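Local atomic coordinates of malonyl CoA-ACP transacylase (Xanthomonas oryzae pv. oryzae, PDB entry 3K89), a protein that probably transfers the malonyl group from malonyl-CoA to holo-acyl carrier protein, the malonyl-loading step of bacterial fatty acid synthesis. Residues V145-V159 with I171-L185. Residues are numbered along the deposited sequence; the frame is centred on the assembly and turned at random.
Sequences VLEVCAEAAGSQVVV and IGGDAAAVDRALALL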
loop_
_atom_site.group_PDB
_atom_site.type_symbol
_atom_site.label_atom_id
_atom_site.label_comp_id
_atom_site.label_asym_id
_atom_site.label_seq_id
_atom_site.Cartn_x
_atom_site.Cartn_y
_atom_site.Cartn_z
ATOM N N VAL A 145 -3.711 22.647 1.232
ATOM C CA VAL A 145 -3.414 21.662 2.280
ATOM C C VAL A 145 -1.970 21.785 2.775
ATOM O O VAL A 145 -1.697 21.688 3.979
ATOM C CB VAL A 145 -3.703 20.218 1.796
ATOM C CG1 VAL A 145 -3.491 19.213 2.933
ATOM C CG2 VAL A 145 -5.121 20.104 1.268
ATOM N N LEU A 146 -1.041 21.996 1.847
ATOM C CA LEU A 146 0.373 22.081 2.206
ATOM C C LEU A 146 0.683 23.329 3.029
ATOM O O LEU A 146 1.492 23.284 3.959
ATOM C CB LEU A 146 1.248 22.039 0.955
ATOM C CG LEU A 146 1.679 20.672 0.401
ATOM C CD1 LEU A 146 0.654 19.569 0.580
ATOM C CD2 LEU A 146 2.029 20.815 -1.070
ATOM N N GLU A 147 0.017 24.431 2.703
ATOM C CA GLU A 147 0.257 25.658 3.455
ATOM C C GLU A 147 -0.409 25.546 4.830
ATOM O O GLU A 147 0.170 25.974 5.825
ATOM C CB GLU A 147 -0.193 26.907 2.674
ATOM C CG GLU A 147 0.562 28.206 3.078
ATOM C CD GLU A 147 1.726 28.587 2.134
ATOM O OE1 GLU A 147 1.627 28.372 0.902
ATOM O OE2 GLU A 147 2.742 29.134 2.629
ATOM N N VAL A 148 -1.586 24.919 4.879
ATOM C CA VAL A 148 -2.308 24.669 6.145
ATOM C C VAL A 148 -1.466 23.810 7.105
ATOM O O VAL A 148 -1.369 24.112 8.293
ATOM C CB VAL A 148 -3.720 24.044 5.921
ATOM C CG1 VAL A 148 -4.247 23.390 7.189
ATOM C CG2 VAL A 148 -4.715 25.094 5.457
ATOM N N CYS A 149 -0.847 22.750 6.585
ATOM C CA CYS A 149 -0.004 21.896 7.425
ATOM C C CYS A 149 1.131 22.687 8.067
ATOM O O CYS A 149 1.419 22.522 9.246
ATOM C CB CYS A 149 0.562 20.718 6.626
ATOM S SG CYS A 149 -0.640 19.437 6.305
ATOM N N ALA A 150 1.773 23.547 7.281
ATOM C CA ALA A 150 2.878 24.348 7.780
ATOM C C ALA A 150 2.390 25.299 8.877
ATOM O O ALA A 150 3.057 25.466 9.908
ATOM C CB ALA A 150 3.519 25.128 6.634
ATOM N N GLU A 151 1.218 25.877 8.662
ATOM C CA GLU A 151 0.646 26.836 9.616
ATOM C C GLU A 151 0.180 26.199 10.920
ATOM O O GLU A 151 0.258 26.828 11.980
ATOM C CB GLU A 151 -0.515 27.580 8.981
ATOM C CG GLU A 151 -0.075 28.521 7.873
ATOM C CD GLU A 151 -1.215 29.327 7.291
ATOM O OE1 GLU A 151 -2.385 29.103 7.686
ATOM O OE2 GLU A 151 -0.921 30.184 6.423
ATOM N N ALA A 152 -0.302 24.959 10.822
ATOM C CA ALA A 152 -0.829 24.215 11.980
ATOM C C ALA A 152 0.236 23.547 12.856
ATOM O O ALA A 152 -0.005 23.266 14.029
ATOM C CB ALA A 152 -1.833 23.173 11.513
ATOM N N ALA A 153 1.404 23.264 12.289
ATOM C CA ALA A 153 2.400 22.426 12.970
ATOM C C ALA A 153 2.834 22.881 14.371
ATOM O O ALA A 153 2.880 22.068 15.310
ATOM C CB ALA A 153 3.638 22.202 12.063
ATOM N N GLY A 154 3.138 24.170 14.516
ATOM C CA GLY A 154 3.751 24.664 15.747
ATOM C C GLY A 154 5.025 23.904 16.044
ATOM O O GLY A 154 5.921 23.821 15.188
ATOM N N SER A 155 5.076 23.316 17.236
ATOM C CA SER A 155 6.216 22.526 17.711
ATOM C C SER A 155 6.002 21.036 17.484
ATOM O O SER A 155 6.805 20.213 17.938
ATOM C CB SER A 155 6.452 22.766 19.200
ATOM O OG SER A 155 6.852 24.109 19.423
ATOM N N GLN A 156 4.921 20.690 16.795
ATOM C CA GLN A 156 4.582 19.292 16.547
ATOM C C GLN A 156 4.688 19.001 15.056
ATOM O O GLN A 156 5.187 19.838 14.297
ATOM C CB GLN A 156 3.188 18.979 17.094
ATOM C CG GLN A 156 3.124 19.055 18.622
ATOM C CD GLN A 156 1.716 18.851 19.146
ATOM O OE1 GLN A 156 0.794 19.544 18.737
ATOM N NE2 GLN A 156 1.549 17.902 20.055
ATOM N N VAL A 157 4.222 17.825 14.639
ATOM C CA VAL A 157 4.357 17.403 13.246
ATOM C C VAL A 157 2.993 17.208 12.605
ATOM O O VAL A 157 2.150 16.483 13.130
ATOM C CB VAL A 157 5.198 16.095 13.142
ATOM C CG1 VAL A 157 5.118 15.505 11.708
ATOM C CG2 VAL A 157 6.653 16.363 13.547
ATOM N N VAL A 158 2.763 17.887 11.485
ATOM C CA VAL A 158 1.645 17.550 10.605
ATOM C C VAL A 158 2.078 17.828 9.179
ATOM O O VAL A 158 2.501 18.940 8.846
ATOM C CB VAL A 158 0.302 18.266 10.980
ATOM C CG1 VAL A 158 0.463 19.792 11.017
ATOM C CG2 VAL A 158 -0.840 17.840 10.040
ATOM N N VAL A 159 2.003 16.799 8.347
ATOM C CA VAL A 159 2.545 16.869 6.992
ATOM C C VAL A 159 1.661 16.055 6.052
ATOM O O VAL A 159 0.925 15.173 6.497
ATOM C CB VAL A 159 4.009 16.287 6.918
ATOM C CG1 VAL A 159 5.032 17.143 7.685
ATOM C CG2 VAL A 159 4.068 14.810 7.357
ATOM N N ILE A 171 -3.178 13.634 5.299
ATOM C CA ILE A 171 -2.199 14.271 6.177
ATOM C C ILE A 171 -2.044 13.449 7.447
ATOM O O ILE A 171 -2.922 12.658 7.774
ATOM C CB ILE A 171 -2.590 15.738 6.540
ATOM C CG1 ILE A 171 -3.885 15.792 7.364
ATOM C CG2 ILE A 171 -2.739 16.580 5.265
ATOM C CD1 ILE A 171 -4.271 17.228 7.779
ATOM N N GLY A 172 -0.905 13.598 8.105
ATOM C CA GLY A 172 -0.648 12.821 9.301
ATOM C C GLY A 172 0.388 13.440 10.202
ATOM O O GLY A 172 1.117 14.347 9.802
ATOM N N GLY A 173 0.470 12.917 11.421
ATOM C CA GLY A 173 1.479 13.368 12.368
ATOM C C GLY A 173 0.940 13.284 13.782
ATOM O O GLY A 173 0.132 12.399 14.092
ATOM N N ASP A 174 1.387 14.213 14.625
ATOM C CA ASP A 174 0.827 14.329 15.983
ATOM C C ASP A 174 -0.672 14.607 15.925
ATOM O O ASP A 174 -1.141 15.423 15.128
ATOM C CB ASP A 174 1.552 15.436 16.762
ATOM C CG ASP A 174 2.997 15.084 17.068
ATOM O OD1 ASP A 174 3.244 14.177 17.906
ATOM O OD2 ASP A 174 3.892 15.716 16.478
ATOM N N ALA A 175 -1.433 13.914 16.776
ATOM C CA ALA A 175 -2.879 14.040 16.772
ATOM C C ALA A 175 -3.330 15.500 16.896
ATOM O O ALA A 175 -4.200 15.940 16.153
ATOM C CB ALA A 175 -3.502 13.192 17.896
ATOM N N ALA A 176 -2.734 16.235 17.836
ATOM C CA ALA A 176 -3.155 17.627 18.102
ATOM C C ALA A 176 -2.904 18.493 16.881
ATOM O O ALA A 176 -3.705 19.354 16.560
ATOM C CB ALA A 176 -2.418 18.191 19.300
ATOM N N ALA A 177 -1.810 18.217 16.172
ATOM C CA ALA A 177 -1.459 18.993 14.990
ATOM C C ALA A 177 -2.354 18.686 13.792
ATOM O O ALA A 177 -2.694 19.591 13.028
ATOM C CB ALA A 177 0.025 18.795 14.639
ATOM N N VAL A 178 -2.736 17.412 13.623
ATOM C CA VAL A 178 -3.689 17.037 12.592
ATOM C C VAL A 178 -5.028 17.739 12.896
ATOM O O VAL A 178 -5.650 18.315 12.006
ATOM C CB VAL A 178 -3.837 15.480 12.488
ATOM C CG1 VAL A 178 -4.977 15.097 11.559
ATOM C CG2 VAL A 178 -2.520 14.876 11.999
ATOM N N ASP A 179 -5.428 17.740 14.164
ATOM C CA ASP A 179 -6.679 18.405 14.539
ATOM C C ASP A 179 -6.606 19.909 14.285
ATOM O O ASP A 179 -7.574 20.489 13.781
ATOM C CB ASP A 179 -7.088 18.091 15.981
ATOM C CG ASP A 179 -7.777 16.744 16.121
ATOM O OD1 ASP A 179 -8.228 16.171 15.101
ATOM O OD2 ASP A 179 -7.877 16.252 17.264
ATOM N N ARG A 180 -5.471 20.538 14.596
ATOM C CA ARG A 180 -5.282 21.955 14.252
ATOM C C ARG A 180 -5.373 22.200 12.737
ATOM O O ARG A 180 -6.022 23.153 12.293
ATOM C CB ARG A 180 -3.987 22.525 14.820
ATOM C CG ARG A 180 -3.967 22.691 16.347
ATOM C CD ARG A 180 -2.745 23.474 16.783
ATOM N NE ARG A 180 -1.462 22.880 16.392
ATOM C CZ ARG A 180 -0.775 22.018 17.135
ATOM N NH1 ARG A 180 -1.258 21.601 18.305
ATOM N NH2 ARG A 180 0.392 21.549 16.700
ATOM N N ALA A 181 -4.754 21.328 11.939
ATOM C CA ALA A 181 -4.848 21.451 10.487
ATOM C C ALA A 181 -6.293 21.349 10.002
ATOM O O ALA A 181 -6.715 22.105 9.123
ATOM C CB ALA A 181 -3.956 20.414 9.790
ATOM N N LEU A 182 -7.045 20.422 10.586
ATOM C CA LEU A 182 -8.447 20.249 10.260
ATOM C C LEU A 182 -9.262 21.505 10.587
ATOM O O LEU A 182 -10.103 21.900 9.786
ATOM C CB LEU A 182 -9.025 19.015 10.962
ATOM C CG LEU A 182 -8.497 17.650 10.493
ATOM C CD1 LEU A 182 -9.111 16.510 11.318
ATOM C CD2 LEU A 182 -8.731 17.423 9.006
ATOM N N ALA A 183 -8.985 22.119 11.742
ATOM C CA ALA A 183 -9.608 23.398 12.134
ATOM C C ALA A 183 -9.324 24.509 11.117
ATOM O O ALA A 183 -10.245 25.234 10.717
ATOM C CB ALA A 183 -9.144 23.822 13.524
ATOM N N LEU A 184 -8.066 24.633 10.695
ATOM C CA LEU A 184 -7.672 25.667 9.731
ATOM C C LEU A 184 -8.311 25.445 8.356
ATOM O O LEU A 184 -8.725 26.408 7.687
ATOM C CB LEU A 184 -6.146 25.780 9.620
ATOM C CG LEU A 184 -5.359 26.234 10.855
ATOM C CD1 LEU A 184 -3.875 26.340 10.534
ATOM C CD2 LEU A 184 -5.885 27.563 11.407
ATOM N N LEU A 185 -8.409 24.180 7.949
ATOM C CA LEU A 185 -9.105 23.827 6.717
ATOM C C LEU A 185 -10.577 24.218 6.787
ATOM O O LEU A 185 -11.128 24.758 5.818
ATOM C CB LEU A 185 -8.950 22.334 6.400
ATOM C CG LEU A 185 -7.606 21.921 5.788
ATOM C CD1 LEU A 185 -7.396 20.425 5.957
ATOM C CD2 LEU A 185 -7.491 22.314 4.316
#
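Arg180 reaches from helix 175-185 to the C-terminal end of helix 145-152 in the small ferredoxin-like subdomain of this FabD acyltransferase, where two helices pack on one face of an antiparallel sheet. Its side chain, bent at chi3 (-58°), turns the guanidinium edge toward three carbonyl oxygens. NE, 2.8 Å from Ala152 O, makes the straighter bond of a side-on grip that NH2 completes; NH1 and NH2 together hold Gln156 OE1 end-on, each at 2.9 Å. The Gln156 side-chain amide lies nearly coplanar with the guanidinium (24° between planes), and NH2 adds a weak bond to Ala153 O. Near the helix end the positive charge sits by the carbonyls of Ala152 and Ala153, probably a favourable pairing with the helix dipole.

Among backbone bonds, Val159 and Gly172 form a hydrogen-bonded antiparallel pair in the hairpin of strands 158-165 and 168-172. Asp174 N then donates to Val157 O, and the carboxylate answers: OD2 takes Val157 N at 2.8 Å through its anti lone pair, while the Gln156 amide stacks on the carboxylate.

Between the helices the contact is apolar; the axes of segments 145-152 and 175-185 come within 8.6 Å, at 127° between their N-to-C directions. Ala152 is a knob among Ala177, Arg180, Ala181 and Leu184, and Val148 CG1 sits against Ala181, Leu184 and Leu185. On the sheet side of the helices, Val158 CB meets Ala177 CB, and Ile171 CG2 touches both Val145 CG1 at 3.6 Å and Cys149 SG at 3.7 Å.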